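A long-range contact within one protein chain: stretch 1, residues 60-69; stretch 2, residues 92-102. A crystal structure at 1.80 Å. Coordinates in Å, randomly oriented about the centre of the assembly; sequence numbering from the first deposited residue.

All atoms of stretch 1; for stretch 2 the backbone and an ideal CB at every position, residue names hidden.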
# COMPACT_ATOMS: atom_id res chain seq x y z
N TYR A 60 -14.64 10.21 5.47
CA TYR A 60 -14.65 11.37 4.64
C TYR A 60 -13.33 12.10 4.83
O TYR A 60 -12.82 12.23 5.97
CB TYR A 60 -15.80 12.32 5.07
CG TYR A 60 -15.73 13.66 4.39
CD1 TYR A 60 -16.15 13.82 3.06
CD2 TYR A 60 -15.21 14.77 5.05
CE1 TYR A 60 -16.08 15.06 2.43
CE2 TYR A 60 -15.14 16.01 4.43
CZ TYR A 60 -15.59 16.15 3.12
OH TYR A 60 -15.48 17.37 2.49
N CYS A 61 -12.75 12.58 3.74
CA CYS A 61 -11.57 13.44 3.82
C CYS A 61 -11.65 14.57 2.81
O CYS A 61 -12.03 14.35 1.65
CB CYS A 61 -10.24 12.66 3.66
SG CYS A 61 -8.79 13.61 4.19
N GLU A 62 -11.34 15.77 3.28
CA GLU A 62 -11.18 16.93 2.44
C GLU A 62 -9.73 17.40 2.43
O GLU A 62 -9.09 17.57 3.49
CB GLU A 62 -12.17 18.08 2.76
CG GLU A 62 -12.30 18.46 4.20
CD GLU A 62 -13.45 19.46 4.43
OE1 GLU A 62 -14.40 19.50 3.60
OE2 GLU A 62 -13.41 20.18 5.46
N TYR A 63 -9.24 17.62 1.22
CA TYR A 63 -7.83 17.85 0.96
C TYR A 63 -7.60 19.29 0.56
O TYR A 63 -8.06 19.76 -0.49
CB TYR A 63 -7.31 16.88 -0.13
CG TYR A 63 -7.52 15.40 0.18
CD1 TYR A 63 -6.50 14.65 0.77
CD2 TYR A 63 -8.74 14.78 -0.11
CE1 TYR A 63 -6.70 13.28 1.07
CE2 TYR A 63 -8.97 13.44 0.21
CZ TYR A 63 -7.92 12.68 0.79
OH TYR A 63 -8.14 11.36 1.08
N LYS A 64 -6.89 20.02 1.41
CA LYS A 64 -6.70 21.46 1.19
C LYS A 64 -5.33 21.81 0.61
O LYS A 64 -5.24 22.59 -0.33
CB LYS A 64 -6.98 22.25 2.48
CG LYS A 64 -8.25 21.83 3.21
CD LYS A 64 -8.30 22.40 4.65
CE LYS A 64 -9.63 22.06 5.34
NZ LYS A 64 -10.81 22.80 4.73
N LYS A 65 -4.27 21.24 1.17
CA LYS A 65 -2.92 21.42 0.70
C LYS A 65 -2.21 20.05 0.74
O LYS A 65 -2.49 19.26 1.61
CB LYS A 65 -2.15 22.42 1.59
CG LYS A 65 -2.76 23.86 1.65
CD LYS A 65 -2.37 24.68 0.40
CE LYS A 65 -3.13 26.02 0.30
NZ LYS A 65 -2.33 27.03 -0.49
N PRO A 66 -1.26 19.82 -0.16
CA PRO A 66 -0.62 18.49 -0.17
C PRO A 66 0.40 18.30 0.95
O PRO A 66 0.86 19.28 1.53
CB PRO A 66 0.11 18.48 -1.51
CG PRO A 66 0.48 19.90 -1.73
CD PRO A 66 -0.73 20.68 -1.24
N LEU A 67 0.76 17.04 1.20
CA LEU A 67 1.91 16.68 2.01
C LEU A 67 2.97 16.09 1.06
O LEU A 67 2.62 15.38 0.10
CB LEU A 67 1.50 15.68 3.09
CG LEU A 67 0.66 16.16 4.29
CD1 LEU A 67 0.23 14.94 5.07
CD2 LEU A 67 1.47 17.12 5.15
N PHE A 68 4.23 16.40 1.35
CA PHE A 68 5.36 16.00 0.53
C PHE A 68 6.20 15.00 1.30
O PHE A 68 6.10 14.92 2.52
CB PHE A 68 6.23 17.23 0.19
CG PHE A 68 5.47 18.34 -0.49
CD1 PHE A 68 4.76 18.11 -1.64
CD2 PHE A 68 5.49 19.64 0.05
CE1 PHE A 68 4.02 19.16 -2.28
CE2 PHE A 68 4.77 20.68 -0.58
CZ PHE A 68 4.05 20.44 -1.74
N TYR A 69 7.06 14.28 0.59
CA TYR A 69 8.04 13.42 1.21
C TYR A 69 8.80 14.15 2.30
O TYR A 69 9.32 15.25 2.07
CB TYR A 69 9.06 12.86 0.17
CG TYR A 69 10.22 12.16 0.84
CD1 TYR A 69 10.01 11.08 1.73
CD2 TYR A 69 11.54 12.59 0.64
CE1 TYR A 69 11.12 10.45 2.38
CE2 TYR A 69 12.61 11.97 1.26
CZ TYR A 69 12.40 10.90 2.11
OH TYR A 69 13.49 10.32 2.72
N UNK A 92 -8.03 16.74 12.13
CA UNK A 92 -7.41 17.79 11.35
C UNK A 92 -5.93 17.48 11.16
O UNK A 92 -5.22 17.16 12.12
CB UNK A 92 -7.60 19.15 12.02
N UNK A 93 -5.49 17.54 9.91
CA UNK A 93 -4.07 17.32 9.61
C UNK A 93 -3.37 18.64 9.50
O UNK A 93 -3.71 19.46 8.63
CB UNK A 93 -3.89 16.52 8.32
N UNK A 94 -2.41 18.88 10.39
CA UNK A 94 -1.62 20.11 10.37
C UNK A 94 -0.22 19.92 9.85
O UNK A 94 0.47 18.95 10.18
CB UNK A 94 -1.55 20.71 11.78
N UNK A 95 0.23 20.89 9.06
CA UNK A 95 1.63 21.02 8.70
C UNK A 95 2.08 22.47 8.94
O UNK A 95 1.56 23.41 8.34
CB UNK A 95 1.86 20.61 7.24
N UNK A 96 3.06 22.63 9.82
CA UNK A 96 3.46 23.95 10.28
C UNK A 96 2.20 24.68 10.81
O UNK A 96 1.47 24.10 11.60
CB UNK A 96 4.13 24.74 9.15
N UNK A 97 1.90 25.89 10.41
CA UNK A 97 0.72 26.47 11.09
C UNK A 97 -0.63 25.92 10.56
O UNK A 97 -1.71 26.18 11.12
CB UNK A 97 0.74 27.99 10.93
N UNK A 98 -0.53 25.11 9.50
CA UNK A 98 -1.58 25.07 8.48
C UNK A 98 -2.37 23.78 8.44
O UNK A 98 -1.79 22.69 8.38
CB UNK A 98 -0.96 25.31 7.10
N UNK A 99 -3.70 23.91 8.47
CA UNK A 99 -4.60 22.79 8.21
C UNK A 99 -4.55 22.39 6.73
O UNK A 99 -4.95 23.15 5.83
CB UNK A 99 -6.03 23.15 8.62
N UNK A 100 -4.06 21.18 6.50
CA UNK A 100 -3.74 20.66 5.18
C UNK A 100 -4.87 19.69 4.72
O UNK A 100 -5.06 19.46 3.51
CB UNK A 100 -2.38 19.96 5.20
N UNK A 101 -5.60 19.13 5.68
CA UNK A 101 -6.77 18.32 5.40
C UNK A 101 -7.64 18.18 6.64
O UNK A 101 -7.16 18.37 7.78
CB UNK A 101 -6.35 16.94 4.88
N UNK A 102 -8.91 17.86 6.43
CA UNK A 102 -9.84 17.54 7.52
C UNK A 102 -10.63 16.31 7.15
O UNK A 102 -10.95 16.14 5.98
CB UNK A 102 -10.78 18.71 7.82

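Stretch 2 runs up one strand, turns, and returns along a second strand that pairs with stretch 1. At position 92 the ideal CB has nothing of stretch 1 within 5.5 Å, so many side chains would suit; the residue is Ile92, which makes no contact here. Position 93 points toward stretch 1, with its CB 5.5 Å from Leu67 CD1, a gap suited to a branched or medium apolar group. Val93 fills it, bringing CG1 to 4.2 Å from Leu67 CD1. Position 94 points away and leaves the choice open; it is Phe94.

Position 95 again points toward stretch 1. Its CB lies 4.1 Å from Leu67 CD2, and beyond that methyl wait the carbonyl of Pro66 and the ring of Phe68. An apolar side chain would fit the near part, whereas a long one ending in a donor could exploit the whole path. Lys95 does so in a fully extended form: CD packs 3.9 Å from Leu67 CD2, and NZ reaches 3.3 Å from Phe68 CD2. A water accepts from Lys95 NZ (3.0 Å) and donates to Pro66 O (2.7 Å), joining two atoms too far apart to bond directly.

Positions 96 and 97 lie out of reach in the type II' turn. Position 96, with phi/psi of 54/-130, has a backbone that glycine would adopt most easily, yet the residue is Glu96; position 97, with nothing of stretch 1 near its CB, would take many side chains, polar ones among them; it is Asp97. Position 98 points toward stretch 1, but no atom of it lies within 5.5 Å of the ideal CB, so side chains of many sizes would suit; Ile98 gains little there.

At position 99 the CB points sideways, 4.6 Å from Lys64 CD, so small or medium groups are plausible; Ala99 adds little bulk, while its carbonyl O lies 3.6 Å from Lys64 CD. The carbonyl O of position 100 accepts a hydrogen bond from Lys64 N (2.8 Å) and another from Lys65 N (3.0 Å), whatever the side chain. The CB there sits 3.7 Å from Lys65 O and 4.8 Å from Leu67 CD2, favouring a compact apolar group. Val100 places CG1 3.8 Å from Leu67 CG and CG2 3.6 Å from Lys65 CB.

Position 101 is the tightest: its ideal CB is 3.1 Å from Glu62 O and 4.2 Å from Cys61 SG. A small residue suits it, and Ala101 pairs with Tyr63 in the antiparallel register.

Position 102 pairs with Glu62 through two backbone hydrogen bonds: Glu62 N donates to the carbonyl O of 102 (2.8 Å), and the amide N of 102 donates to Glu62 O (3.0 Å). With Glu62 OE2 3.8 Å from the CB, a polar or basic residue is reasonable, but Lys102 leads its end away, leaving CG against Lys64 CE at 3.7 Å.

Stretch 2 (92-102) IVFKEDIAVAK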
# COMPACT_ATOMS: atom_id res chain seq x y z
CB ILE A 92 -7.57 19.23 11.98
CG1 ILE A 92 -9.05 19.52 12.23
CG2 ILE A 92 -6.99 20.27 11.05
CD1 ILE A 92 -9.32 20.44 13.44
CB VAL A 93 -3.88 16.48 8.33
CG1 VAL A 93 -2.36 16.30 8.05
CG2 VAL A 93 -4.60 15.13 8.47
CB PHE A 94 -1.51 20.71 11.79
CG PHE A 94 -2.79 21.33 12.27
CD1 PHE A 94 -3.16 22.61 11.84
CD2 PHE A 94 -3.62 20.64 13.13
CE1 PHE A 94 -4.36 23.18 12.29
CE2 PHE A 94 -4.81 21.21 13.59
CZ PHE A 94 -5.17 22.48 13.16
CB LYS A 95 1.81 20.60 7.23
CG LYS A 95 3.18 20.87 6.62
CD LYS A 95 3.07 20.72 5.09
CE LYS A 95 4.31 21.21 4.41
NZ LYS A 95 4.43 20.92 2.93
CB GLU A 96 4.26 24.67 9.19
CG GLU A 96 5.73 24.22 9.27
CD GLU A 96 6.46 24.19 7.95
OE1 GLU A 96 5.86 23.89 6.89
OE2 GLU A 96 7.69 24.45 7.97
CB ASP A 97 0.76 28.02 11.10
CG ASP A 97 1.48 28.60 12.34
OD1 ASP A 97 1.47 29.84 12.51
OD2 ASP A 97 2.05 27.81 13.14
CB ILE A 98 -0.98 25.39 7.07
CG1 ILE A 98 -0.08 26.64 7.07
CG2 ILE A 98 -2.10 25.44 5.99
CD1 ILE A 98 -0.71 27.91 7.65
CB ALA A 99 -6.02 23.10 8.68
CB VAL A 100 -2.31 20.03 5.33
CG1 VAL A 100 -2.21 18.60 4.96
CG2 VAL A 100 -1.20 20.95 4.79
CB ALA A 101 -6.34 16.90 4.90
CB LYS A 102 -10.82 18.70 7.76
CG LYS A 102 -10.15 19.90 8.32
CD LYS A 102 -11.16 20.91 8.84
CE LYS A 102 -10.48 22.13 9.43
NZ LYS A 102 -11.57 23.15 9.78
O HOH W 1 1.78 21.86 1.75
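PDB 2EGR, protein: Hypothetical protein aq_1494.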